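Local coordinates for capsular polysaccharide export system protein KpsC (Thermosulfurimonas dismutans, PDB 6MGB), which probably acts as a GT-B-type beta-2,4 Kdo-transferase in building the glycolipid anchor of bacterial capsules, and binds cytidine monophosphate, at residues 106-109 against 110-114; 169-173 against 174-178; 217-220 against 221-225; 264-267 against 268-271. All coordinates share one frame; numbering follows the deposited sequence.

Interaction 1 (106-109 against 110-114); sequences SLLE and NLLNF
Leu108 sends its CG anti to the backbone N (chi1 177°) while Leu112, one turn later, turns its own CG beside the backbone N (chi1 -66°); Leu108 CG thereby comes within 4.1 Å of Leu112 CD1. On another side of the helix, the extended Glu109 lies alongside Asn113, both pointing the same way. A water joins their ends to Asn110: it donates to Glu109 OE2 at 2.9 Å and to Asn110 OD1 at 2.8 Å, and accepts from Asn113 ND2 at 2.9 Å. With an alanine at Asn110 the amide is gone, and the water would probably lose one of its two acceptors and sit less firmly between Glu109 and Asn113. Ser106 is the N-cap; a short hydroxyl suits this place because Ser106 OG can accept from Glu109 N at 3.1 Å, nearly straight at 171°. The helix proper follows with regular bonds such as Asn110 N to Ser106 O. The buried carboxylate of Glu109 is matched by salt bridges to Arg282 and Arg283, and Asn113 binds the backbone of Arg282 and Lys284. The leucines suit the apolar side, where Leu108 and Leu112 of helix 107-114 pack on helix 289-299.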
ATOM      1  N   SER A 106      -9.934  -2.288  10.078  1.00 24.20           N
ATOM      2  CA  SER A 106      -8.565  -1.860  10.318  1.00 27.41           C
ATOM      3  C   SER A 106      -8.611  -0.445  10.876  1.00 25.62           C
ATOM      4  O   SER A 106      -9.645   0.227  10.826  1.00 22.80           O
ATOM      5  CB  SER A 106      -7.721  -1.904   9.038  1.00 21.39           C
ATOM      6  OG  SER A 106      -8.098  -0.867   8.146  1.00 22.68           O
ATOM      7  N   LEU A 107      -7.483   0.016  11.417  1.00 25.87           N
ATOM      8  CA  LEU A 107      -7.424   1.399  11.880  1.00 21.34           C
ATOM      9  C   LEU A 107      -7.792   2.357  10.755  1.00 21.97           C
ATOM     10  O   LEU A 107      -8.551   3.310  10.964  1.00 24.49           O
ATOM     11  CB  LEU A 107      -6.031   1.719  12.425  1.00 26.15           C
ATOM     12  CG  LEU A 107      -5.782   3.197  12.758  1.00 29.48           C
ATOM     13  CD1 LEU A 107      -6.733   3.680  13.847  1.00 34.31           C
ATOM     14  CD2 LEU A 107      -4.337   3.425  13.165  1.00 31.66           C
ATOM     15  N   LEU A 108      -7.276   2.110   9.549  1.00 24.87           N
ATOM     16  CA  LEU A 108      -7.563   2.996   8.425  1.00 23.68           C
ATOM     17  C   LEU A 108      -9.046   2.975   8.078  1.00 25.15           C
ATOM     18  O   LEU A 108      -9.663   4.028   7.881  1.00 23.14           O
ATOM     19  CB  LEU A 108      -6.716   2.599   7.215  1.00 27.95           C
ATOM     20  CG  LEU A 108      -6.962   3.400   5.932  1.00 24.50           C
ATOM     21  CD1 LEU A 108      -6.804   4.894   6.173  1.00 27.68           C
ATOM     22  CD2 LEU A 108      -6.020   2.944   4.830  1.00 25.88           C
ATOM     23  N   GLU A 109      -9.638   1.780   7.999  1.00 24.19           N
ATOM     24  CA  GLU A 109     -11.061   1.691   7.693  1.00 23.04           C
ATOM     25  C   GLU A 109     -11.888   2.414   8.746  1.00 22.21           C
ATOM     26  O   GLU A 109     -12.891   3.060   8.424  1.00 24.36           O
ATOM     27  CB  GLU A 109     -11.493   0.229   7.589  1.00 23.56           C
ATOM     28  CG  GLU A 109     -12.901   0.051   7.038  1.00 24.63           C
ATOM     29  CD  GLU A 109     -13.383  -1.382   7.113  1.00 27.24           C
ATOM     30  OE1 GLU A 109     -13.348  -2.079   6.077  1.00 27.32           O
ATOM     31  OE2 GLU A 109     -13.794  -1.813   8.210  1.00 28.46           O
ATOM     32  N   ASN A 110     -11.481   2.319  10.014  1.00 22.54           N
ATOM     33  CA  ASN A 110     -12.197   3.020  11.074  1.00 25.33           C
ATOM     34  C   ASN A 110     -12.092   4.531  10.899  1.00 27.21           C
ATOM     35  O   ASN A 110     -13.082   5.252  11.067  1.00 26.61           O
ATOM     36  CB  ASN A 110     -11.662   2.597  12.443  1.00 28.88           C
ATOM     37  CG  ASN A 110     -12.111   1.202  12.847  1.00 25.88           C
ATOM     38  OD1 ASN A 110     -13.035   0.635  12.261  1.00 29.78           O
ATOM     39  ND2 ASN A 110     -11.469   0.652  13.873  1.00 28.46           N
ATOM     40  N   LEU A 111     -10.899   5.030  10.561  1.00 26.04           N
ATOM     41  CA  LEU A 111     -10.747   6.459  10.300  1.00 27.94           C
ATOM     42  C   LEU A 111     -11.677   6.913   9.184  1.00 24.91           C
ATOM     43  O   LEU A 111     -12.316   7.968   9.285  1.00 26.94           O
ATOM     44  CB  LEU A 111      -9.295   6.778   9.940  1.00 29.92           C
ATOM     45  CG  LEU A 111      -8.279   6.750  11.083  1.00 33.61           C
ATOM     46  CD1 LEU A 111      -6.868   6.854  10.533  1.00 40.22           C
ATOM     47  CD2 LEU A 111      -8.546   7.876  12.068  1.00 35.93           C
ATOM     48  N   LEU A 112     -11.776   6.122   8.115  1.00 25.33           N
ATOM     49  CA  LEU A 112     -12.601   6.510   6.978  1.00 25.99           C
ATOM     50  C   LEU A 112     -14.085   6.391   7.294  1.00 28.33           C
ATOM     51  O   LEU A 112     -14.885   7.198   6.807  1.00 25.84           O
ATOM     52  CB  LEU A 112     -12.241   5.652   5.766  1.00 24.25           C
ATOM     53  CG  LEU A 112     -10.824   5.865   5.221  1.00 27.36           C
ATOM     54  CD1 LEU A 112     -10.419   4.753   4.263  1.00 29.95           C
ATOM     55  CD2 LEU A 112     -10.714   7.216   4.531  1.00 27.28           C
ATOM     56  N   ASN A 113     -14.471   5.406   8.108  1.00 26.52           N
ATOM     57  CA  ASN A 113     -15.890   5.190   8.380  1.00 29.06           C
ATOM     58  C   ASN A 113     -16.452   6.252   9.317  1.00 33.67           C
ATOM     59  O   ASN A 113     -17.542   6.783   9.076  1.00 29.49           O
ATOM     60  CB  ASN A 113     -16.107   3.794   8.972  1.00 27.18           C
ATOM     61  CG  ASN A 113     -16.700   2.814   7.972  1.00 30.16           C
ATOM     62  OD1 ASN A 113     -17.434   3.201   7.063  1.00 30.21           O
ATOM     63  ND2 ASN A 113     -16.392   1.534   8.145  1.00 29.19           N
ATOM     64  N   PHE A 114     -15.728   6.580  10.387  1.00 27.00           N
ATOM     65  CA  PHE A 114     -16.301   7.329  11.496  1.00 27.58           C
ATOM     66  C   PHE A 114     -15.651   8.683  11.756  1.00 28.33           C
ATOM     67  O   PHE A 114     -16.125   9.418  12.630  1.00 26.79           O
ATOM     68  CB  PHE A 114     -16.224   6.493  12.776  1.00 34.18           C
ATOM     69  CG  PHE A 114     -16.666   5.066  12.598  1.00 36.72           C
ATOM     70  CD1 PHE A 114     -17.996   4.759  12.361  1.00 39.02           C
ATOM     71  CD2 PHE A 114     -15.748   4.030  12.680  1.00 33.85           C
ATOM     72  CE1 PHE A 114     -18.400   3.447  12.201  1.00 38.56           C
ATOM     73  CE2 PHE A 114     -16.151   2.715  12.521  1.00 27.10           C
ATOM     74  CZ  PHE A 114     -17.477   2.425  12.280  1.00 28.56           C
TER
HETATM   75  O   HOH W   1     -14.667   0.183  10.073  1.00 27.34           O

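Interaction 2 (169-173 against 174-178); sequences MSVRL and GLADE
Val171 and Ala176 meet in a Schellman motif that ends the short helix 169-172. Its tight part is backbone: Ala176 N donates to Val171 O at 2.9 Å, and Leu175 N reaches Arg172 O at 3.1 Å from above the carbonyl plane. Leu175 supplies the positive phi (74°) that reverses the chain, a post more often filled by glycine. Gly174, just before it, suits a place where a CB would probably come too close to Ser170 O. Ala176 is small enough to tuck its CB 4.0 Å from Val171 CG1. Nearby, Ser170 binds Ser246 beside the cytidine monophosphate pocket. The looser side faces solvent. There the extended Arg172 grips Glu178 side-on, NE to OE2 at 3.1 Å and NH2 to OE1 at 2.8 Å, both oxygens using their syn lone pairs, while Asp177 CB lies over one guanidinium face. An alanine in place of Glu178 takes away the carboxylate, so the Arg172 guanidinium would probably be left without its mate and free to swing. A water also links the carbonyls of Arg172 and Ala176. Between the two sides, Arg172 CA points its hydrogen at Ala176 O, a C-H...O contact of 3.2 Å.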
ATOM      1  N   MET A 169      -0.625 -10.915  -0.079  1.00 25.23           N
ATOM      2  CA  MET A 169      -1.761 -11.153   0.806  1.00 25.17           C
ATOM      3  C   MET A 169      -2.937 -10.236   0.501  1.00 27.67           C
ATOM      4  O   MET A 169      -4.075 -10.579   0.837  1.00 28.89           O
ATOM      5  CB  MET A 169      -1.347 -10.973   2.270  1.00 29.82           C
ATOM      6  CG  MET A 169      -0.321 -11.980   2.779  1.00 29.09           C
ATOM      7  SD  MET A 169      -0.896 -13.696   2.791  1.00 28.04           S
ATOM      8  CE  MET A 169      -2.387 -13.599   3.779  1.00 33.62           C
ATOM      9  N   SER A 170      -2.698  -9.078  -0.119  1.00 26.01           N
ATOM     10  CA  SER A 170      -3.791  -8.154  -0.398  1.00 26.17           C
ATOM     11  C   SER A 170      -4.774  -8.704  -1.423  1.00 29.30           C
ATOM     12  O   SER A 170      -5.876  -8.160  -1.554  1.00 26.74           O
ATOM     13  CB  SER A 170      -3.238  -6.812  -0.882  1.00 23.15           C
ATOM     14  OG  SER A 170      -2.737  -6.908  -2.204  1.00 25.77           O
ATOM     15  N   VAL A 171      -4.406  -9.761  -2.147  1.00 26.23           N
ATOM     16  CA  VAL A 171      -5.323 -10.360  -3.113  1.00 19.55           C
ATOM     17  C   VAL A 171      -6.412 -11.144  -2.392  1.00 24.38           C
ATOM     18  O   VAL A 171      -7.599 -10.805  -2.463  1.00 25.30           O
ATOM     19  CB  VAL A 171      -4.549 -11.245  -4.106  1.00 26.35           C
ATOM     20  CG1 VAL A 171      -5.504 -12.025  -5.001  1.00 26.91           C
ATOM     21  CG2 VAL A 171      -3.616 -10.390  -4.948  1.00 26.18           C
ATOM     22  N   ARG A 172      -6.025 -12.205  -1.679  1.00 24.88           N
ATOM     23  CA  ARG A 172      -7.028 -13.055  -1.041  1.00 25.67           C
ATOM     24  C   ARG A 172      -7.681 -12.355   0.144  1.00 27.44           C
ATOM     25  O   ARG A 172      -8.881 -12.523   0.381  1.00 24.56           O
ATOM     26  CB  ARG A 172      -6.407 -14.386  -0.621  1.00 24.36           C
ATOM     27  CG  ARG A 172      -6.252 -15.352  -1.787  1.00 27.76           C
ATOM     28  CD  ARG A 172      -5.870 -16.753  -1.345  1.00 32.73           C
ATOM     29  NE  ARG A 172      -5.916 -17.697  -2.463  1.00 28.32           N
ATOM     30  CZ  ARG A 172      -6.930 -18.518  -2.734  1.00 34.36           C
ATOM     31  NH1 ARG A 172      -8.012 -18.548  -1.965  1.00 30.93           N
ATOM     32  NH2 ARG A 172      -6.859 -19.326  -3.784  1.00 33.07           N
ATOM     33  N   LEU A 173      -6.922 -11.557   0.895  1.00 22.02           N
ATOM     34  CA  LEU A 173      -7.557 -10.755   1.932  1.00 24.84           C
ATOM     35  C   LEU A 173      -8.317  -9.567   1.358  1.00 24.97           C
ATOM     36  O   LEU A 173      -9.064  -8.918   2.098  1.00 26.25           O
ATOM     37  CB  LEU A 173      -6.522 -10.285   2.955  1.00 24.22           C
ATOM     38  CG  LEU A 173      -5.981 -11.370   3.889  1.00 26.00           C
ATOM     39  CD1 LEU A 173      -4.977 -10.815   4.891  1.00 25.14           C
ATOM     40  CD2 LEU A 173      -7.125 -12.039   4.635  1.00 52.22           C
ATOM     41  N   GLY A 174      -8.156  -9.278   0.068  1.00 28.23           N
ATOM     42  CA  GLY A 174      -9.009  -8.327  -0.614  1.00 23.15           C
ATOM     43  C   GLY A 174     -10.163  -9.009  -1.326  1.00 23.97           C
ATOM     44  O   GLY A 174     -10.745  -8.450  -2.260  1.00 27.13           O
ATOM     45  N   LEU A 175     -10.493 -10.229  -0.897  1.00 23.31           N
ATOM     46  CA  LEU A 175     -11.670 -10.964  -1.355  1.00 28.25           C
ATOM     47  C   LEU A 175     -11.522 -11.513  -2.771  1.00 29.93           C
ATOM     48  O   LEU A 175     -12.516 -11.915  -3.385  1.00 29.84           O
ATOM     49  CB  LEU A 175     -12.928 -10.092  -1.267  1.00 30.39           C
ATOM     50  CG  LEU A 175     -13.102  -9.326   0.050  1.00 30.26           C
ATOM     51  CD1 LEU A 175     -14.447  -8.617   0.085  1.00 43.38           C
ATOM     52  CD2 LEU A 175     -12.944 -10.241   1.257  1.00 32.98           C
ATOM     53  N   ALA A 176     -10.304 -11.563  -3.299  1.00 25.76           N
ATOM     54  CA  ALA A 176     -10.034 -12.079  -4.632  1.00 27.39           C
ATOM     55  C   ALA A 176      -9.202 -13.357  -4.532  1.00 28.99           C
ATOM     56  O   ALA A 176      -8.951 -13.875  -3.441  1.00 28.24           O
ATOM     57  CB  ALA A 176      -9.337 -11.000  -5.461  1.00 26.63           C
ATOM     58  N   ASP A 177      -8.785 -13.882  -5.680  1.00 28.34           N
ATOM     59  CA  ASP A 177      -7.853 -15.004  -5.698  1.00 27.23           C
ATOM     60  C   ASP A 177      -7.036 -14.936  -6.984  1.00 27.29           C
ATOM     61  O   ASP A 177      -7.080 -13.945  -7.719  1.00 23.99           O
ATOM     62  CB  ASP A 177      -8.591 -16.342  -5.531  1.00 26.57           C
ATOM     63  CG  ASP A 177      -9.525 -16.667  -6.692  1.00 34.23           C
ATOM     64  OD1 ASP A 177      -9.365 -16.101  -7.793  1.00 31.54           O
ATOM     65  OD2 ASP A 177     -10.430 -17.506  -6.496  1.00 41.54           O
ATOM     66  N   GLU A 178      -6.287 -16.005  -7.256  1.00 29.92           N
ATOM     67  CA  GLU A 178      -5.368 -16.001  -8.388  1.00 25.58           C
ATOM     68  C   GLU A 178      -6.117 -15.868  -9.707  1.00 27.18           C
ATOM     69  O   GLU A 178      -5.639 -15.210 -10.639  1.00 30.11           O
ATOM     70  CB  GLU A 178      -4.522 -17.277  -8.382  1.00 30.89           C
ATOM     71  CG  GLU A 178      -3.605 -17.436  -7.166  1.00 37.57           C
ATOM     72  CD  GLU A 178      -4.352 -17.787  -5.891  1.00 38.08           C
ATOM     73  OE1 GLU A 178      -5.350 -18.532  -5.970  1.00 34.54           O
ATOM     74  OE2 GLU A 178      -3.948 -17.312  -4.809  1.00 38.12           O
TER
HETATM   75  O   HOH W   2     -10.469 -14.722  -1.428  1.00 47.14           O

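Interaction 3 (217-220 against 221-225); sequences MKLH and RSVKV
His220 and Ser222 meet at the start of a tight turn, where the imidazole accepts a backbone N-H: Ser222 N lies 3.1 Å from His220 ND1, close to the ring plane, with an almost straight angle of 169° at the hydrogen. CG of His220 stands anti to the backbone N (chi1 -165°), which carries the ring beside its own carbonyl carbon and points the ND1 edge of the ring at the N-H of Ser222. The backbone closes a type I turn from His220 to Val223 through Val223 N and His220 O at 2.9 Å, the donor lying above the carbonyl plane. Beneath the turn Leu219 CD1 touches Val223 CG1 at 4.0 Å and, more distantly, Val225 CG2; the branched valines give the leucine an apolar surface to rest on. A water then spans the mouth of the turn, donating to His220 O at 2.8 Å and to Val223 O at 2.9 Å. Farther out, Tyr185 of helix 180-191 packs on both His220 and Val223, and strand 224-226 joins the edge of the parallel sheet, where the backbone of Lys224 is hydrogen-bonded to that of Ile197 and Val199 of strand 196-200. Because His220 ND1 receives a hydrogen from an amide, it must offer a lone pair, so in this state the ring is probably neutral, with its proton on NE2.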
ATOM      1  N   MET A 217       1.036 -15.602 -17.529  1.00 48.10           N
ATOM      2  CA  MET A 217       0.018 -16.052 -18.463  0.51 54.03           C
ATOM      3  C   MET A 217       0.498 -15.901 -19.903  1.00 50.69           C
ATOM      4  O   MET A 217       1.374 -15.089 -20.215  1.00 47.53           O
ATOM      5  CB  MET A 217      -1.275 -15.259 -18.280  0.51 52.87           C
ATOM      6  CG  MET A 217      -1.909 -15.382 -16.911  0.51 56.26           C
ATOM      7  SD  MET A 217      -3.467 -14.480 -16.836  0.51 51.99           S
ATOM      8  CE  MET A 217      -3.835 -14.586 -15.089  0.51 49.18           C
ATOM      9  N   LYS A 218      -0.094 -16.702 -20.785  1.00 55.50           N
ATOM     10  CA  LYS A 218       0.110 -16.583 -22.226  1.00 53.95           C
ATOM     11  C   LYS A 218      -1.071 -15.787 -22.767  1.00 54.96           C
ATOM     12  O   LYS A 218      -2.164 -16.327 -22.957  1.00 71.00           O
ATOM     13  CB  LYS A 218       0.212 -17.951 -22.892  1.00 66.98           C
ATOM     14  CG  LYS A 218       1.503 -18.695 -22.613  1.00 69.52           C
ATOM     15  CD  LYS A 218       1.536 -20.014 -23.369  1.00 83.69           C
ATOM     16  CE  LYS A 218       2.803 -20.801 -23.076  1.00 81.53           C
ATOM     17  NZ  LYS A 218       2.804 -22.119 -23.771  1.00 83.26           N
ATOM     18  N   LEU A 219      -0.852 -14.500 -23.001  1.00 43.95           N
ATOM     19  CA  LEU A 219      -1.895 -13.603 -23.470  1.00 44.19           C
ATOM     20  C   LEU A 219      -1.810 -13.442 -24.984  1.00 41.84           C
ATOM     21  O   LEU A 219      -0.822 -13.809 -25.621  1.00 43.45           O
ATOM     22  CB  LEU A 219      -1.777 -12.242 -22.778  1.00 42.26           C
ATOM     23  CG  LEU A 219      -1.689 -12.289 -21.251  1.00 41.71           C
ATOM     24  CD1 LEU A 219      -1.426 -10.900 -20.691  1.00 40.96           C
ATOM     25  CD2 LEU A 219      -2.954 -12.880 -20.647  1.00 42.25           C
ATOM     26  N   HIS A 220      -2.875 -12.884 -25.557  1.00 44.96           N
ATOM     27  CA  HIS A 220      -2.896 -12.610 -26.987  1.00 47.19           C
ATOM     28  C   HIS A 220      -1.679 -11.779 -27.372  1.00 48.47           C
ATOM     29  O   HIS A 220      -1.250 -10.894 -26.626  1.00 41.31           O
ATOM     30  CB  HIS A 220      -4.187 -11.875 -27.361  1.00 48.58           C
ATOM     31  CG  HIS A 220      -4.470 -11.855 -28.831  1.00 62.84           C
ATOM     32  ND1 HIS A 220      -3.841 -10.987 -29.698  1.00 52.58           N
ATOM     33  CD2 HIS A 220      -5.321 -12.589 -29.587  1.00 56.73           C
ATOM     34  CE1 HIS A 220      -4.287 -11.190 -30.924  1.00 62.05           C
ATOM     35  NE2 HIS A 220      -5.185 -12.158 -30.885  1.00 64.52           N
ATOM     36  N   ARG A 221      -1.115 -12.075 -28.545  1.00 48.59           N
ATOM     37  CA  ARG A 221       0.121 -11.422 -28.963  1.00 50.10           C
ATOM     38  C   ARG A 221      -0.027  -9.910 -29.078  1.00 42.68           C
ATOM     39  O   ARG A 221       0.973  -9.192 -28.971  1.00 40.84           O
ATOM     40  CB  ARG A 221       0.595 -11.997 -30.300  1.00 57.56           C
ATOM     41  CG  ARG A 221       1.208 -13.392 -30.210  1.00 70.93           C
ATOM     42  CD  ARG A 221       2.405 -13.421 -29.272  1.00 74.90           C
ATOM     43  NE  ARG A 221       3.204 -14.636 -29.419  1.00 78.95           N
ATOM     44  CZ  ARG A 221       4.223 -14.958 -28.627  1.00 81.27           C
ATOM     45  NH1 ARG A 221       4.570 -14.161 -27.625  1.00 81.02           N
ATOM     46  NH2 ARG A 221       4.895 -16.082 -28.834  1.00 80.49           N
ATOM     47  N   SER A 222      -1.245  -9.410 -29.292  1.00 37.89           N
ATOM     48  CA  SER A 222      -1.454  -7.971 -29.397  1.00 34.57           C
ATOM     49  C   SER A 222      -1.346  -7.276 -28.048  1.00 36.34           C
ATOM     50  O   SER A 222      -1.177  -6.053 -28.009  1.00 38.45           O
ATOM     51  CB  SER A 222      -2.819  -7.680 -30.018  1.00 37.72           C
ATOM     52  OG  SER A 222      -3.867  -7.944 -29.101  1.00 42.76           O
ATOM     53  N   VAL A 223      -1.439  -8.021 -26.948  1.00 34.28           N
ATOM     54  CA  VAL A 223      -1.305  -7.427 -25.625  1.00 41.85           C
ATOM     55  C   VAL A 223       0.159  -7.093 -25.379  1.00 30.57           C
ATOM     56  O   VAL A 223       1.050  -7.924 -25.598  1.00 30.61           O
ATOM     57  CB  VAL A 223      -1.856  -8.373 -24.549  1.00 37.72           C
ATOM     58  CG1 VAL A 223      -1.658  -7.780 -23.158  1.00 34.49           C
ATOM     59  CG2 VAL A 223      -3.335  -8.658 -24.800  1.00 42.14           C
ATOM     60  N   LYS A 224       0.413  -5.872 -24.918  1.00 26.33           N
ATOM     61  CA  LYS A 224       1.767  -5.375 -24.702  1.00 30.19           C
ATOM     62  C   LYS A 224       2.081  -5.467 -23.214  1.00 23.35           C
ATOM     63  O   LYS A 224       1.493  -4.747 -22.400  1.00 30.41           O
ATOM     64  CB  LYS A 224       1.893  -3.947 -25.224  1.00 34.49           C
ATOM     65  CG  LYS A 224       1.562  -3.842 -26.709  1.00 46.26           C
ATOM     66  CD  LYS A 224       1.417  -2.408 -27.178  1.00 54.96           C
ATOM     67  CE  LYS A 224       1.037  -2.346 -28.652  1.00 59.96           C
ATOM     68  NZ  LYS A 224      -0.232  -3.076 -28.935  1.00 68.33           N
ATOM     69  N   VAL A 225       2.999  -6.362 -22.863  1.00 27.36           N
ATOM     70  CA  VAL A 225       3.385  -6.602 -21.479  1.00 32.90           C
ATOM     71  C   VAL A 225       4.635  -5.780 -21.201  1.00 43.63           C
ATOM     72  O   VAL A 225       5.676  -5.979 -21.839  1.00 29.42           O
ATOM     73  CB  VAL A 225       3.625  -8.096 -21.215  1.00 36.88           C
ATOM     74  CG1 VAL A 225       4.071  -8.327 -19.778  1.00 27.08           C
ATOM     75  CG2 VAL A 225       2.361  -8.888 -21.508  1.00 40.40           C
TER
HETATM   76  O   HOH W   3       1.193 -10.831 -25.183  1.00 37.55           O

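Interaction 4 (264-267 against 268-271); sequences GMPF and YAGW
Tyr268 and Phe267, adjacent in the chain, form a T-shaped pair: the edge of Tyr268 meets the face of Phe267, ring centroids 5.0 Å apart and planes at 84°. Both side chains place CG between the backbone N and the carbonyl carbon, the less common choice, which sets the rings against one another (chi1 67° for Phe267, 54° for Tyr268). Tyr268 CD1 comes nearest, 3.5 Å from Phe267 CE2. The tyrosine ring is also pressed on a face by Pro266, whose CG stands 3.7 Å from the ring centroid in a CH-pi contact; a proline offers such a ring rigid, slightly polarised C-H groups. Ala269 completes the group. Its N donates to Pro266 O at 3.1 Å, closing a type I turn, and its methyl, small enough to make both contacts, touches Pro266 CD and Met265 SD, both 3.6 Å from Ala269 CB and about at right angles to each other. Gly270 then takes a positive phi, and Trp271 folds back so that its NE1 donates to Phe267 O at 3.0 Å, the oxygen lying in the indole plane. Tyr268 OH binds the backbone O of Ser247, a CMP-binding residue, and Phe267 stacks with Phe76. The loop, running from strand 259-262 to strand 275-276, thus lies between the nucleotide site and helix 107-114, on which both Phe267 and Trp271 pack.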
ATOM      1  N   GLY A 264     -10.640  -6.643  -6.771  1.00 25.75           N
ATOM      2  CA  GLY A 264     -10.666  -6.976  -5.369  1.00 32.77           C
ATOM      3  C   GLY A 264     -11.199  -5.824  -4.535  1.00 30.18           C
ATOM      4  O   GLY A 264     -11.779  -4.864  -5.044  1.00 29.78           O
ATOM      5  N   MET A 265     -10.983  -5.930  -3.223  1.00 22.84           N
ATOM      6  CA  MET A 265     -11.417  -4.914  -2.267  1.00 29.37           C
ATOM      7  C   MET A 265     -10.203  -4.384  -1.509  1.00 25.43           C
ATOM      8  O   MET A 265     -10.027  -4.662  -0.315  1.00 27.76           O
ATOM      9  CB  MET A 265     -12.461  -5.481  -1.308  1.00 28.50           C
ATOM     10  CG  MET A 265     -13.026  -4.486  -0.295  1.00 28.87           C
ATOM     11  SD  MET A 265     -13.808  -3.019  -1.006  1.00 33.07           S
ATOM     12  CE  MET A 265     -15.040  -3.749  -2.084  1.00 33.08           C
ATOM     13  N   PRO A 266      -9.336  -3.617  -2.182  1.00 22.46           N
ATOM     14  CA  PRO A 266      -8.191  -3.011  -1.488  1.00 23.35           C
ATOM     15  C   PRO A 266      -8.605  -1.907  -0.524  1.00 24.82           C
ATOM     16  O   PRO A 266      -9.792  -1.597  -0.397  1.00 23.62           O
ATOM     17  CB  PRO A 266      -7.334  -2.467  -2.638  1.00 25.19           C
ATOM     18  CG  PRO A 266      -8.301  -2.233  -3.748  1.00 25.50           C
ATOM     19  CD  PRO A 266      -9.326  -3.324  -3.625  1.00 26.18           C
ATOM     20  N   PHE A 267      -7.630  -1.295   0.154  1.00 22.53           N
ATOM     21  CA  PHE A 267      -7.954  -0.353   1.220  1.00 22.90           C
ATOM     22  C   PHE A 267      -8.706   0.863   0.696  1.00 23.71           C
ATOM     23  O   PHE A 267      -9.465   1.490   1.441  1.00 28.67           O
ATOM     24  CB  PHE A 267      -6.676   0.083   1.943  1.00 26.81           C
ATOM     25  CG  PHE A 267      -5.736   0.897   1.094  1.00 25.56           C
ATOM     26  CD1 PHE A 267      -5.805   2.282   1.092  1.00 28.70           C
ATOM     27  CD2 PHE A 267      -4.772   0.281   0.313  1.00 28.69           C
ATOM     28  CE1 PHE A 267      -4.938   3.035   0.321  1.00 23.07           C
ATOM     29  CE2 PHE A 267      -3.902   1.032  -0.460  1.00 22.55           C
ATOM     30  CZ  PHE A 267      -3.988   2.410  -0.454  1.00 20.86           C
ATOM     31  N   TYR A 268      -8.521   1.202  -0.577  1.00 23.88           N
ATOM     32  CA  TYR A 268      -9.115   2.394  -1.165  1.00 21.21           C
ATOM     33  C   TYR A 268     -10.408   2.108  -1.917  1.00 29.54           C
ATOM     34  O   TYR A 268     -11.021   3.043  -2.445  1.00 26.00           O
ATOM     35  CB  TYR A 268      -8.113   3.064  -2.112  1.00 24.43           C
ATOM     36  CG  TYR A 268      -7.565   2.130  -3.160  1.00 23.32           C
ATOM     37  CD1 TYR A 268      -6.422   1.381  -2.917  1.00 25.92           C
ATOM     38  CD2 TYR A 268      -8.196   1.985  -4.386  1.00 27.02           C
ATOM     39  CE1 TYR A 268      -5.918   0.521  -3.869  1.00 25.90           C
ATOM     40  CE2 TYR A 268      -7.702   1.129  -5.344  1.00 25.63           C
ATOM     41  CZ  TYR A 268      -6.561   0.396  -5.081  1.00 24.94           C
ATOM     42  OH  TYR A 268      -6.061  -0.464  -6.028  1.00 26.10           O
ATOM     43  N   ALA A 269     -10.832   0.852  -1.987  1.00 24.29           N
ATOM     44  CA  ALA A 269     -12.072   0.494  -2.657  1.00 22.35           C
ATOM     45  C   ALA A 269     -13.242   0.549  -1.679  1.00 28.43           C
ATOM     46  O   ALA A 269     -13.070   0.494  -0.460  1.00 25.87           O
ATOM     47  CB  ALA A 269     -11.968  -0.904  -3.268  1.00 25.34           C
ATOM     48  N   GLY A 270     -14.445   0.664  -2.237  1.00 26.15           N
ATOM     49  CA  GLY A 270     -15.657   0.646  -1.442  1.00 26.35           C
ATOM     50  C   GLY A 270     -16.015   1.953  -0.775  1.00 29.02           C
ATOM     51  O   GLY A 270     -16.897   1.962   0.092  1.00 28.19           O
ATOM     52  N   TRP A 271     -15.371   3.058  -1.150  1.00 25.32           N
ATOM     53  CA  TRP A 271     -15.657   4.366  -0.576  1.00 28.74           C
ATOM     54  C   TRP A 271     -16.359   5.293  -1.561  1.00 29.49           C
ATOM     55  O   TRP A 271     -16.574   6.470  -1.246  1.00 31.31           O
ATOM     56  CB  TRP A 271     -14.363   5.010  -0.076  1.00 29.80           C
ATOM     57  CG  TRP A 271     -13.627   4.153   0.904  1.00 26.92           C
ATOM     58  CD1 TRP A 271     -12.469   3.467   0.686  1.00 28.53           C
ATOM     59  CD2 TRP A 271     -14.008   3.877   2.257  1.00 28.54           C
ATOM     60  NE1 TRP A 271     -12.102   2.785   1.821  1.00 27.61           N
ATOM     61  CE2 TRP A 271     -13.033   3.018   2.799  1.00 28.65           C
ATOM     62  CE3 TRP A 271     -15.081   4.273   3.063  1.00 29.09           C
ATOM     63  CZ2 TRP A 271     -13.095   2.551   4.110  1.00 25.01           C
ATOM     64  CZ3 TRP A 271     -15.140   3.810   4.362  1.00 28.16           C
ATOM     65  CH2 TRP A 271     -14.155   2.957   4.874  1.00 26.66           C
TER

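In the fold
Interactions 1 and 4 are buried, interaction 2 is partly so, and interaction 3 lies at the surface, its centre about 39 Å from that of interaction 1. The loop 264-271 is the common neighbour: Trp271 CH2 packs on Leu112 CB of interaction 1 at 3.4 Å, while Met265 N probably hydrogen-bonds Gly174 O of interaction 2 at 2.7 Å. Chemistry follows place. The buried loop relies on aromatic and proline contacts, the helix of interaction 1 combines leucine packing with buried polar groups met by arginines and water, interaction 2 adds a salt bridge on its open side, and interaction 3 uses water and a turn whose backbone N-H is taken up by a histidine at the sheet edge.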